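Local coordinates for uncharacterized protein (Bordetella bronchiseptica, PDB 4XG0) that probably acts as a nucleotide-dependent kinase in the breakdown of acid sugars, at residues V46-A51 / L246-A251; G253-P258 / A419-R424; G25-I30 / V104-K109; A51-V56 / R69-L74; P140-T145 / V237-L242. All blocks are in the same frame, centred on the assembly; numbering follows the deposited sequence. Where two conformers were deposited one is given.

Interaction 1 of 5, residues V46-A51 / L246-A251. With SO4 (sulfate ion), chain D.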
# COMPACT_ATOMS: atom_id res chain seq x y z
N VAL A 46 -6.48 8.47 -3.46
CA VAL A 46 -5.88 9.45 -4.35
C VAL A 46 -4.40 9.66 -4.02
O VAL A 46 -3.54 9.80 -4.93
CB VAL A 46 -6.58 10.78 -4.20
CG1 VAL A 46 -5.77 11.89 -4.89
CG2 VAL A 46 -7.98 10.72 -4.74
N ARG A 47 -4.10 9.69 -2.73
CA ARG A 47 -2.75 9.97 -2.23
C ARG A 47 -1.79 8.83 -2.52
O ARG A 47 -0.56 9.04 -2.61
CB ARG A 47 -2.76 10.40 -0.74
CG ARG A 47 -3.42 11.70 -0.58
CD ARG A 47 -3.42 12.23 0.83
NE ARG A 47 -3.48 13.69 0.81
CZ ARG A 47 -3.71 14.45 1.87
NH1 ARG A 47 -3.74 15.77 1.74
NH2 ARG A 47 -3.92 13.89 3.06
N ALA A 48 -2.32 7.65 -2.83
CA ALA A 48 -1.52 6.49 -3.25
C ALA A 48 -1.48 6.27 -4.78
O ALA A 48 -0.99 5.24 -5.30
CB ALA A 48 -2.01 5.28 -2.52
N GLY A 49 -2.01 7.25 -5.50
CA GLY A 49 -1.97 7.27 -6.93
C GLY A 49 -3.19 6.84 -7.71
O GLY A 49 -3.19 6.92 -8.93
N TRP A 50 -4.21 6.36 -7.02
CA TRP A 50 -5.42 5.89 -7.67
C TRP A 50 -6.30 7.04 -8.19
O TRP A 50 -6.61 7.96 -7.45
CB TRP A 50 -6.24 5.06 -6.71
CG TRP A 50 -5.60 3.79 -6.23
CD1 TRP A 50 -4.97 3.58 -5.01
CD2 TRP A 50 -5.54 2.53 -6.92
NE1 TRP A 50 -4.53 2.29 -4.95
CE2 TRP A 50 -4.88 1.62 -6.07
CE3 TRP A 50 -6.01 2.08 -8.16
CZ2 TRP A 50 -4.66 0.26 -6.45
CZ3 TRP A 50 -5.79 0.74 -8.53
CH2 TRP A 50 -5.14 -0.16 -7.65
N ALA A 51 -6.74 6.94 -9.43
CA ALA A 51 -7.76 7.84 -9.95
C ALA A 51 -9.07 7.49 -9.27
O ALA A 51 -9.58 6.36 -9.41
CB ALA A 51 -7.88 7.71 -11.46
N LEU A 246 -4.56 -0.13 2.72
CA LEU A 246 -5.20 -0.92 1.68
C LEU A 246 -4.90 -0.31 0.31
O LEU A 246 -4.60 -1.05 -0.63
CB LEU A 246 -6.70 -1.00 1.89
CG LEU A 246 -7.14 -1.89 3.03
CD1 LEU A 246 -8.64 -1.67 3.38
CD2 LEU A 246 -6.81 -3.39 2.68
N ALA A 247 -5.02 1.00 0.22
CA ALA A 247 -4.61 1.69 -1.05
C ALA A 247 -3.21 1.26 -1.49
O ALA A 247 -2.96 0.98 -2.69
CB ALA A 247 -4.67 3.18 -0.87
N ARG A 248 -2.26 1.25 -0.56
CA ARG A 248 -0.92 0.83 -0.86
C ARG A 248 -0.75 -0.67 -1.17
O ARG A 248 -0.03 -1.05 -2.10
CB ARG A 248 0.02 1.25 0.29
CG ARG A 248 0.18 2.75 0.46
CD ARG A 248 1.29 3.10 1.41
NE ARG A 248 0.85 2.93 2.79
CZ ARG A 248 0.35 3.90 3.54
NH1 ARG A 248 -0.03 3.63 4.78
NH2 ARG A 248 0.18 5.13 3.06
N VAL A 249 -1.43 -1.53 -0.42
CA VAL A 249 -1.24 -2.94 -0.66
C VAL A 249 -1.83 -3.34 -2.00
O VAL A 249 -1.22 -4.08 -2.76
CB VAL A 249 -1.86 -3.77 0.47
CG1 VAL A 249 -1.93 -5.21 0.04
CG2 VAL A 249 -1.00 -3.62 1.71
N TRP A 250 -3.00 -2.81 -2.31
CA TRP A 250 -3.65 -3.11 -3.56
C TRP A 250 -2.88 -2.50 -4.76
O TRP A 250 -2.86 -3.07 -5.85
CB TRP A 250 -5.10 -2.66 -3.52
CG TRP A 250 -6.00 -3.62 -2.73
CD1 TRP A 250 -5.78 -4.95 -2.53
CD2 TRP A 250 -7.23 -3.30 -2.07
NE1 TRP A 250 -6.81 -5.48 -1.75
CE2 TRP A 250 -7.70 -4.50 -1.47
CE3 TRP A 250 -7.98 -2.13 -1.91
CZ2 TRP A 250 -8.88 -4.55 -0.74
CZ3 TRP A 250 -9.14 -2.18 -1.21
CH2 TRP A 250 -9.58 -3.39 -0.62
N ALA A 251 -2.24 -1.35 -4.55
CA ALA A 251 -1.35 -0.80 -5.56
C ALA A 251 -0.11 -1.71 -5.76
O ALA A 251 0.34 -1.95 -6.87
CB ALA A 251 -0.92 0.61 -5.15
S SO4 D . -0.58 7.28 6.11
O1 SO4 D . -0.66 5.90 6.66
O2 SO4 D . -1.84 8.04 6.21
O3 SO4 D . -0.26 7.22 4.67
O4 SO4 D . 0.45 8.04 6.82
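The indole of W50 meets helix 240-252 with its edge, and A247 O lies in the ring plane there. NE1 donates to A247 O at 3.0 Å with an almost linear N-H...O angle of 176°. That oxygen is already the acceptor of the helical bond from A251 N, and the two donors reach it from opposite faces of the carbonyl plane. Tryptophan suits the place because one flat group brings both a polar N-H and an apolar edge: CZ2 lies 4.0 Å from A251 CB and also touches W250 CB. With CG anti to the carbonyl carbon (chi1 -63°), the ring swings out toward the helix. Beside it A48 CB packs on A247 CB at 3.8 Å, two small residues that let the backbones come close. G49, with positive phi, is the C' residue of the Schellman motif that ends helix 35-47. On the flank, R248 binds a sulfate ion, probably from the crystallisation liquor, NH1 to O1 and NH2 to O3. The contact sets the turn that follows helix 35-47 against helix 240-252, whose L246 and W250 pack on P236 of strand 234-238 and on strand 106-110.

Interaction 2 of 5, residues G253-P258 / A419-R424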
# COMPACT_ATOMS: atom_id res chain seq x y z
N GLY A 253 0.11 -4.75 -5.55
CA GLY A 253 -0.27 -5.92 -6.32
C GLY A 253 -0.19 -5.64 -7.80
O GLY A 253 -0.13 -6.58 -8.61
N GLN A 254 -0.15 -4.37 -8.17
CA GLN A 254 0.02 -3.97 -9.57
C GLN A 254 1.48 -3.70 -9.99
O GLN A 254 1.73 -3.42 -11.15
CB GLN A 254 -0.83 -2.73 -9.85
CG GLN A 254 -2.30 -2.93 -9.55
CD GLN A 254 -2.86 -4.06 -10.37
OE1 GLN A 254 -2.64 -4.11 -11.59
NE2 GLN A 254 -3.56 -4.98 -9.73
N ALA A 255 2.43 -3.78 -9.06
CA ALA A 255 3.85 -3.57 -9.41
C ALA A 255 4.39 -4.80 -10.10
O ALA A 255 4.02 -5.92 -9.73
CB ALA A 255 4.66 -3.29 -8.19
N ALA A 256 5.25 -4.60 -11.09
CA ALA A 256 5.77 -5.70 -11.92
C ALA A 256 7.30 -5.63 -11.97
O ALA A 256 7.85 -4.62 -12.39
CB ALA A 256 5.17 -5.64 -13.31
N GLY A 257 7.96 -6.71 -11.55
CA GLY A 257 9.41 -6.79 -11.60
C GLY A 257 9.98 -6.21 -10.31
O GLY A 257 9.24 -5.59 -9.54
N PRO A 258 11.29 -6.39 -10.10
CA PRO A 258 11.95 -5.89 -8.91
C PRO A 258 12.19 -4.40 -8.99
O PRO A 258 12.25 -3.85 -10.08
CB PRO A 258 13.29 -6.62 -8.94
CG PRO A 258 13.59 -6.71 -10.38
CD PRO A 258 12.26 -6.99 -11.04
N ALA A 419 7.95 2.46 -1.54
CA ALA A 419 7.16 3.59 -2.04
C ALA A 419 6.83 3.40 -3.49
O ALA A 419 5.74 3.77 -3.93
CB ALA A 419 7.88 4.85 -1.85
N ILE A 420 7.78 2.86 -4.24
CA ILE A 420 7.55 2.67 -5.69
C ILE A 420 6.49 1.59 -5.84
O ILE A 420 5.52 1.72 -6.60
CB ILE A 420 8.83 2.27 -6.42
CG1 ILE A 420 9.77 3.48 -6.59
CG2 ILE A 420 8.51 1.71 -7.80
CD1 ILE A 420 11.21 3.12 -6.98
N ARG A 421 6.66 0.49 -5.11
CA ARG A 421 5.76 -0.64 -5.27
C ARG A 421 4.34 -0.25 -4.89
O ARG A 421 3.39 -0.66 -5.52
CB ARG A 421 6.20 -1.78 -4.38
CG ARG A 421 7.53 -2.31 -4.75
CD ARG A 421 7.79 -3.68 -4.18
NE ARG A 421 8.67 -4.30 -5.14
CZ ARG A 421 8.25 -4.92 -6.23
NH1 ARG A 421 6.95 -5.09 -6.46
NH2 ARG A 421 9.13 -5.41 -7.06
N GLU A 422 4.22 0.55 -3.83
CA GLU A 422 2.93 0.83 -3.22
C GLU A 422 2.22 2.06 -3.76
O GLU A 422 1.29 2.56 -3.15
CB GLU A 422 3.12 0.94 -1.72
CG GLU A 422 3.50 -0.40 -1.13
CD GLU A 422 3.54 -0.40 0.38
OE1 GLU A 422 3.66 0.68 1.00
OE2 GLU A 422 3.47 -1.51 0.92
N ARG A 423 2.69 2.56 -4.90
CA ARG A 423 2.02 3.63 -5.61
C ARG A 423 1.43 3.07 -6.88
O ARG A 423 2.06 2.25 -7.55
CB ARG A 423 3.00 4.74 -5.96
CG ARG A 423 2.43 5.79 -6.87
CD ARG A 423 3.21 7.08 -6.79
NE ARG A 423 3.02 7.69 -5.48
CZ ARG A 423 2.07 8.59 -5.21
NH1 ARG A 423 1.98 9.07 -3.98
NH2 ARG A 423 1.23 9.02 -6.14
N ARG A 424 0.22 3.52 -7.19
CA ARG A 424 -0.45 3.21 -8.44
C ARG A 424 0.03 4.23 -9.46
O ARG A 424 -0.09 5.44 -9.25
CB ARG A 424 -1.95 3.30 -8.27
CG ARG A 424 -2.70 2.94 -9.53
CD ARG A 424 -2.46 1.47 -9.89
NE ARG A 424 -3.28 1.10 -11.04
CZ ARG A 424 -2.84 0.42 -12.10
NH1 ARG A 424 -1.58 0.04 -12.21
NH2 ARG A 424 -3.70 0.14 -13.09
O HOH W 1 -0.84 -2.97 -13.46
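R421 reaches from the last turn of helix 412-421 along the loop 253-258, and more of its surface is buried here than that of any other residue in the contact. Its chain runs extended from CG to NE, which carries the guanidinium past A255 to G257. There NH2 donates to G257 O, a bent bond (N-H...O 129°) modelled very short at 2.5 Å, so its exact length is doubtful; the oxygen sits at the guanidinium edge, near its plane. A long, charged side chain fits because the same NH2 also forms a salt bridge with D316. A255 turns its methyl toward the helix end, where CB lies 3.4 Å from R421 NH1; a side chain this small allows the backbones to approach, with the CA atoms of A255 and R421 5.4 Å apart. The loop joins helix 240-252 to strand 259-263 and so connects the two sheet-bearing halves of the chain, while the other segment is the end of the last helix and the tail beyond it. In that tail R424 bends at chi2 (64°). Q254 CG lies over one face of its guanidinium, toward the rim, with the amide and guanidinium planes 70° apart, and Q254 CB is 3.7 Å from R424 NH1. Arginine is long enough to lie against the Q254 chain while its NE makes a salt bridge with E72; the glutamine adds a polar end, whose OE1 accepts from a water at 2.8 Å.

Interaction 3 of 5, residues G25-I30 / V104-K109; sequences GPYIGI and VQRLYK
Y27 O receives two backbone donors from the facing segment, Q105 N at 2.8 Å and R106 N at 2.9 Å, where the chain of 104-109 enters its strand. Beyond this doubly used carbonyl the pairing is regular and tight: G29 N donates to R106 O, and Y108 N to G29 O. Glycine at 29 matters for the packing, since V104 CG1 comes within 3.3 Å of G29 N, and a CB there would lie tightly against that methyl. On the other face I28 CG1 meets R106 CB, and I30 CG1 is 4.0 Å from Y108 CD2, the two side chains lying side by side; Y108 OH bonds to S239 O. The solvent side is at exposed Q105 and the partly exposed ends of Y27 and R106. Here the Y27 ring, with CG anti to the backbone N (chi1 178°), meets two polar chains. The Q105 amide is nearly perpendicular to it, NE2 at the ring edge, while Y27 OH sits 3.6 Å from R106 CZ, over the centre of one guanidinium face. R106 NH1 bonds back to Q105 O, which helps hold the guanidinium in place. Strands 28-32 and 106-110 are parallel neighbours in the eight-stranded sheet of a Rossmann-like alpha/beta fold.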
# COMPACT_ATOMS: atom_id res chain seq x y z
N GLY A 25 -10.89 0.56 -15.94
CA GLY A 25 -12.22 0.53 -15.36
C GLY A 25 -12.15 0.32 -13.86
O GLY A 25 -11.07 0.09 -13.31
N PRO A 26 -13.29 0.42 -13.18
CA PRO A 26 -13.28 0.39 -11.71
C PRO A 26 -12.72 -0.91 -11.14
O PRO A 26 -13.15 -2.01 -11.51
CB PRO A 26 -14.77 0.53 -11.38
CG PRO A 26 -15.26 1.36 -12.43
CD PRO A 26 -14.61 0.82 -13.67
N TYR A 27 -11.75 -0.76 -10.27
CA TYR A 27 -11.09 -1.90 -9.65
C TYR A 27 -11.45 -2.04 -8.17
O TYR A 27 -11.64 -3.16 -7.68
CB TYR A 27 -9.59 -1.74 -9.82
CG TYR A 27 -8.76 -2.84 -9.18
CD1 TYR A 27 -8.88 -4.16 -9.63
CD2 TYR A 27 -7.87 -2.56 -8.19
CE1 TYR A 27 -8.11 -5.15 -9.09
CE2 TYR A 27 -7.10 -3.57 -7.60
CZ TYR A 27 -7.23 -4.86 -8.07
OH TYR A 27 -6.46 -5.85 -7.51
N ILE A 28 -11.54 -0.92 -7.46
CA ILE A 28 -11.82 -0.91 -6.02
C ILE A 28 -13.08 -0.14 -5.77
O ILE A 28 -13.28 0.92 -6.32
CB ILE A 28 -10.70 -0.23 -5.26
CG1 ILE A 28 -9.42 -1.06 -5.32
CG2 ILE A 28 -11.11 0.03 -3.81
CD1 ILE A 28 -8.16 -0.25 -5.20
N GLY A 29 -13.96 -0.69 -4.96
CA GLY A 29 -15.13 0.02 -4.50
C GLY A 29 -15.02 0.29 -3.00
O GLY A 29 -14.64 -0.59 -2.24
N ILE A 30 -15.34 1.52 -2.59
CA ILE A 30 -15.38 1.92 -1.19
C ILE A 30 -16.84 2.27 -0.81
O ILE A 30 -17.43 3.19 -1.35
CB ILE A 30 -14.52 3.17 -0.92
CG1 ILE A 30 -13.05 2.90 -1.21
CG2 ILE A 30 -14.68 3.59 0.54
CD1 ILE A 30 -12.29 4.22 -1.34
N VAL A 104 -15.91 -4.15 -10.27
CA VAL A 104 -15.05 -3.97 -9.12
C VAL A 104 -14.57 -5.30 -8.59
O VAL A 104 -15.34 -6.27 -8.52
CB VAL A 104 -15.77 -3.19 -8.00
CG1 VAL A 104 -14.97 -3.21 -6.75
CG2 VAL A 104 -16.02 -1.76 -8.44
N GLN A 105 -13.29 -5.38 -8.27
CA GLN A 105 -12.67 -6.63 -7.82
C GLN A 105 -12.11 -6.58 -6.39
O GLN A 105 -11.70 -7.62 -5.86
CB GLN A 105 -11.53 -7.02 -8.74
CG GLN A 105 -11.94 -7.22 -10.17
CD GLN A 105 -10.73 -7.46 -11.04
OE1 GLN A 105 -10.00 -8.43 -10.85
NE2 GLN A 105 -10.50 -6.55 -11.98
N ARG A 106 -12.05 -5.39 -5.81
CA ARG A 106 -11.75 -5.27 -4.39
C ARG A 106 -12.81 -4.38 -3.73
O ARG A 106 -13.18 -3.35 -4.28
CB ARG A 106 -10.34 -4.68 -4.18
CG ARG A 106 -9.24 -5.61 -4.74
CD ARG A 106 -9.10 -6.90 -3.94
NE ARG A 106 -7.92 -7.68 -4.32
CZ ARG A 106 -7.84 -8.47 -5.39
NH1 ARG A 106 -8.87 -8.64 -6.21
NH2 ARG A 106 -6.71 -9.14 -5.62
N LEU A 107 -13.27 -4.79 -2.56
CA LEU A 107 -14.26 -4.03 -1.81
C LEU A 107 -13.76 -3.63 -0.42
O LEU A 107 -13.28 -4.49 0.33
CB LEU A 107 -15.51 -4.87 -1.58
CG LEU A 107 -16.69 -4.16 -0.94
CD1 LEU A 107 -17.23 -3.16 -1.91
CD2 LEU A 107 -17.80 -5.15 -0.52
N TYR A 108 -13.89 -2.34 -0.07
CA TYR A 108 -13.55 -1.86 1.27
C TYR A 108 -14.81 -1.24 1.87
O TYR A 108 -15.41 -0.34 1.27
CB TYR A 108 -12.42 -0.84 1.17
CG TYR A 108 -12.07 0.07 2.35
CD1 TYR A 108 -12.31 -0.25 3.67
CD2 TYR A 108 -11.44 1.29 2.09
CE1 TYR A 108 -11.93 0.64 4.72
CE2 TYR A 108 -11.09 2.15 3.09
CZ TYR A 108 -11.33 1.82 4.40
OH TYR A 108 -10.94 2.72 5.36
N LYS A 109 -15.23 -1.74 3.02
CA LYS A 109 -16.35 -1.14 3.71
C LYS A 109 -15.86 -0.24 4.84
O LYS A 109 -15.17 -0.69 5.76
CB LYS A 109 -17.29 -2.20 4.32
CG LYS A 109 -18.54 -1.60 4.85
CD LYS A 109 -19.51 -2.65 5.43
CE LYS A 109 -20.93 -2.08 5.67
NZ LYS A 109 -21.01 -1.12 6.81

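Interaction 4 of 5, residues A51-V56 / R69-L74; sequences ATQLSV and RQAEVL
T52 pairs with V73 and Q53 with L74 where edge strand 52-54 runs parallel to strand 73-77, with A51 just before it; together with helix 59-64 the strands form a beta-alpha-beta unit. Backbone hydrogen bonds fix the register. A51 O accepts from both E72 N and V73 N, the second at 3.0 Å and in the carbonyl plane, and Q53 N returns a bond to V73 O at 2.9 Å. Weaker CA-H...O contacts run from T52 CA to V73 O and from L74 CA to Q53 O. The charged contribution is E72: in one of its two conformers OE2 accepts from A51 N, a bond whose detail is doubtful for that reason. Apolar and mixed packing follows on both faces. T52 and V73 lie side by side pointing the same way, T52 OG1 3.7 Å from V73 CB, so two beta-branched residues match across the pair; the threonine hydroxyl meanwhile bonds to W50 O. On the opposite face L74 also packs on A62 and L63 of helix 59-64, and with CG anti to the backbone N (chi1 176°) it places CD1 3.6 Å from Q53 O and 4.0 Å from S55 OG.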
# COMPACT_ATOMS: atom_id res chain seq x y z
N ALA A 51 -6.74 6.94 -9.43
CA ALA A 51 -7.76 7.84 -9.95
C ALA A 51 -9.07 7.49 -9.27
O ALA A 51 -9.58 6.36 -9.41
CB ALA A 51 -7.88 7.71 -11.46
N THR A 52 -9.61 8.45 -8.52
CA THR A 52 -10.68 8.16 -7.55
C THR A 52 -11.87 9.07 -7.78
O THR A 52 -11.72 10.28 -7.94
CB THR A 52 -10.16 8.37 -6.13
OG1 THR A 52 -9.07 7.49 -5.88
CG2 THR A 52 -11.25 8.11 -5.11
N GLN A 53 -13.06 8.49 -7.85
CA GLN A 53 -14.28 9.25 -8.01
C GLN A 53 -15.12 9.13 -6.75
O GLN A 53 -15.13 8.08 -6.14
CB GLN A 53 -15.09 8.71 -9.17
CG GLN A 53 -14.44 8.81 -10.49
CD GLN A 53 -14.94 9.99 -11.31
OE1 GLN A 53 -15.95 10.62 -10.98
NE2 GLN A 53 -14.24 10.27 -12.41
N LEU A 54 -15.79 10.21 -6.38
CA LEU A 54 -16.58 10.26 -5.14
C LEU A 54 -17.99 10.67 -5.46
O LEU A 54 -18.21 11.64 -6.22
CB LEU A 54 -15.93 11.27 -4.17
CG LEU A 54 -16.69 11.62 -2.87
CD1 LEU A 54 -16.58 10.49 -1.87
CD2 LEU A 54 -16.15 12.91 -2.26
N SER A 55 -18.96 9.91 -4.94
CA SER A 55 -20.38 10.30 -4.99
C SER A 55 -20.82 10.81 -3.61
O SER A 55 -20.51 10.21 -2.59
CB SER A 55 -21.29 9.14 -5.41
OG SER A 55 -20.86 8.55 -6.62
N VAL A 56 -21.55 11.93 -3.61
CA VAL A 56 -22.06 12.53 -2.38
C VAL A 56 -23.32 11.78 -2.03
O VAL A 56 -23.91 11.99 -0.96
CB VAL A 56 -22.31 14.05 -2.55
CG1 VAL A 56 -23.07 14.60 -1.37
CG2 VAL A 56 -20.98 14.79 -2.71
N ARG A 69 -15.35 4.81 -16.51
CA ARG A 69 -14.40 4.07 -17.32
C ARG A 69 -13.03 4.57 -16.89
O ARG A 69 -12.06 3.80 -16.78
CB ARG A 69 -14.62 4.34 -18.81
N GLN A 70 -12.96 5.87 -16.63
CA GLN A 70 -11.72 6.52 -16.26
C GLN A 70 -11.28 5.99 -14.90
O GLN A 70 -10.13 5.58 -14.73
CB GLN A 70 -11.91 8.04 -16.20
N ALA A 71 -12.20 6.00 -13.94
CA ALA A 71 -11.82 5.82 -12.53
C ALA A 71 -11.49 4.39 -12.12
O ALA A 71 -12.16 3.44 -12.53
CB ALA A 71 -12.89 6.35 -11.63
N GLU A 72 -10.45 4.29 -11.31
CA GLU A 72 -9.96 3.04 -10.75
C GLU A 72 -10.67 2.72 -9.43
O GLU A 72 -10.98 1.56 -9.12
CB GLU A 72 -8.44 3.14 -10.56
CG GLU A 72 -7.69 3.48 -11.88
CD GLU A 72 -6.19 3.74 -11.71
OE1 GLU A 72 -5.44 2.83 -12.10
OE2 GLU A 72 -5.77 4.82 -11.21
N VAL A 73 -10.97 3.78 -8.67
CA VAL A 73 -11.62 3.66 -7.34
C VAL A 73 -12.90 4.48 -7.33
O VAL A 73 -12.90 5.63 -7.76
CB VAL A 73 -10.70 4.20 -6.21
CG1 VAL A 73 -11.35 4.14 -4.83
CG2 VAL A 73 -9.39 3.48 -6.21
N LEU A 74 -13.99 3.87 -6.87
CA LEU A 74 -15.26 4.58 -6.74
C LEU A 74 -15.71 4.52 -5.29
O LEU A 74 -15.87 3.44 -4.75
CB LEU A 74 -16.34 3.97 -7.64
CG LEU A 74 -17.76 4.56 -7.53
CD1 LEU A 74 -17.84 6.09 -7.54
CD2 LEU A 74 -18.65 4.01 -8.66

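Interaction 5 of 5, residues P140-T145 / V237-L242; sequences PAFPVT and VGSGGL
V237 and G238 finish strand 234-238 beside P140, the two backbones close enough that the CA atoms of P140 and G238 are 4.1 Å apart. G238 suits this spot because a CB would clash with L242 CD1 in the first turn of the helix that follows. S239 then turns its side chain toward the loop 140-145. Its OG lies between the backbone N and the carbonyl carbon (chi1 65°), from where it donates to P140 O at 2.9 Å, approaching from above the carbonyl plane. S239 OG, at the N-cap position, also accepts from G241 N at 3.2 Å in a nearly straight bond of 178°, so a small hydroxyl caps the first turn of the helix and ties it to the loop. S239 N meanwhile donates to a water that bonds in turn to A141 O. G240 lies under the F142 ring: its CA is 4.0 Å from the ring centroid, a CH-pi contact over the face, and any CB would run into CE2. G241 N follows over the same face, while T145 CG2 is over the opposite face. G241 CA also makes a CA-H...O contact with A141 O, 3.4 Å away, where a CB would clash. Citrate near S239, probably from the crystallisation liquor, may mark a pocket, and this glycine-rich strand-turn-helix resembles the GxGxxA turn of Rossmann-type folds, though no cofactor role is established here.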
# COMPACT_ATOMS: atom_id res chain seq x y z
N PRO A 140 -11.78 -1.95 13.01
CA PRO A 140 -12.05 -0.51 12.85
C PRO A 140 -10.99 0.39 13.52
O PRO A 140 -11.21 1.60 13.72
CB PRO A 140 -13.43 -0.34 13.51
CG PRO A 140 -14.01 -1.71 13.55
CD PRO A 140 -12.82 -2.59 13.82
N ALA A 141 -9.88 -0.18 13.91
CA ALA A 141 -8.81 0.62 14.56
C ALA A 141 -8.40 1.82 13.75
O ALA A 141 -8.34 1.78 12.51
CB ALA A 141 -7.59 -0.23 14.80
N PHE A 142 -8.03 2.89 14.47
CA PHE A 142 -7.51 4.09 13.83
C PHE A 142 -6.49 4.63 14.80
O PHE A 142 -6.77 5.51 15.61
CB PHE A 142 -8.64 5.09 13.60
CG PHE A 142 -8.36 6.11 12.52
CD1 PHE A 142 -7.09 6.26 12.01
CD2 PHE A 142 -9.38 6.89 12.04
CE1 PHE A 142 -6.84 7.19 10.99
CE2 PHE A 142 -9.13 7.83 11.02
CZ PHE A 142 -7.88 7.96 10.51
N PRO A 143 -5.30 4.04 14.79
CA PRO A 143 -4.38 4.29 15.89
C PRO A 143 -3.97 5.76 16.05
O PRO A 143 -3.73 6.18 17.19
CB PRO A 143 -3.19 3.40 15.56
CG PRO A 143 -3.81 2.27 14.71
CD PRO A 143 -4.88 2.91 13.94
N VAL A 144 -3.88 6.52 14.97
CA VAL A 144 -3.38 7.88 15.10
C VAL A 144 -4.44 8.76 15.75
O VAL A 144 -4.11 9.81 16.28
CB VAL A 144 -2.85 8.44 13.73
CG1 VAL A 144 -3.99 8.79 12.81
CG2 VAL A 144 -1.95 9.62 13.95
N THR A 145 -5.69 8.29 15.78
CA THR A 145 -6.72 8.97 16.57
C THR A 145 -7.13 8.26 17.86
O THR A 145 -8.09 8.65 18.49
CB THR A 145 -7.97 9.28 15.75
OG1 THR A 145 -8.60 8.08 15.33
CG2 THR A 145 -7.58 10.04 14.47
N VAL A 237 -13.29 -4.41 6.50
CA VAL A 237 -14.27 -3.54 7.12
C VAL A 237 -13.52 -2.75 8.16
O VAL A 237 -13.07 -3.30 9.18
CB VAL A 237 -15.36 -4.32 7.82
CG1 VAL A 237 -16.40 -3.37 8.46
CG2 VAL A 237 -16.02 -5.33 6.88
N GLY A 238 -13.36 -1.46 7.91
CA GLY A 238 -12.50 -0.67 8.77
C GLY A 238 -12.86 0.79 8.75
O GLY A 238 -13.78 1.21 8.04
N SER A 239 -12.16 1.57 9.55
CA SER A 239 -12.36 2.99 9.55
C SER A 239 -11.29 3.62 8.68
O SER A 239 -10.68 2.97 7.81
CB SER A 239 -12.23 3.54 10.96
OG SER A 239 -10.90 3.36 11.43
N GLY A 240 -10.95 4.85 9.00
CA GLY A 240 -9.86 5.48 8.27
C GLY A 240 -8.50 4.86 8.49
O GLY A 240 -7.59 5.06 7.69
N GLY A 241 -8.36 4.03 9.52
CA GLY A 241 -7.06 3.46 9.81
C GLY A 241 -6.59 2.51 8.75
O GLY A 241 -5.43 2.42 8.48
N LEU A 242 -7.54 1.82 8.12
CA LEU A 242 -7.22 0.80 7.13
C LEU A 242 -7.09 1.36 5.71
O LEU A 242 -6.55 0.71 4.81
CB LEU A 242 -8.27 -0.28 7.13
CG LEU A 242 -7.75 -1.57 7.76
CD1 LEU A 242 -8.88 -2.55 7.90
CD2 LEU A 242 -6.63 -2.24 7.02
O HOH W 2 -9.62 0.59 10.41

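From the N terminus, strand 28-32 opens interaction 3, which closes when strand 106-110 returns to its side. Interaction 4, closed by the short beta-alpha-beta unit, is nested inside the loops of both interactions 3 and 1 and extends the same sheet to its edge strand. Helix 35-47 leads into interaction 1, whose loop crosses that of interaction 3 and closes far along the chain at helix 240-252. Interaction 5 is nested within it and joins the loop after strand 135-139 to the start of that helix. Interaction 2 comes last, in series with the others: the chain passes through the second sheet and returns at its C-terminal tail, which meets the turn of interaction 1, tying the two halves together.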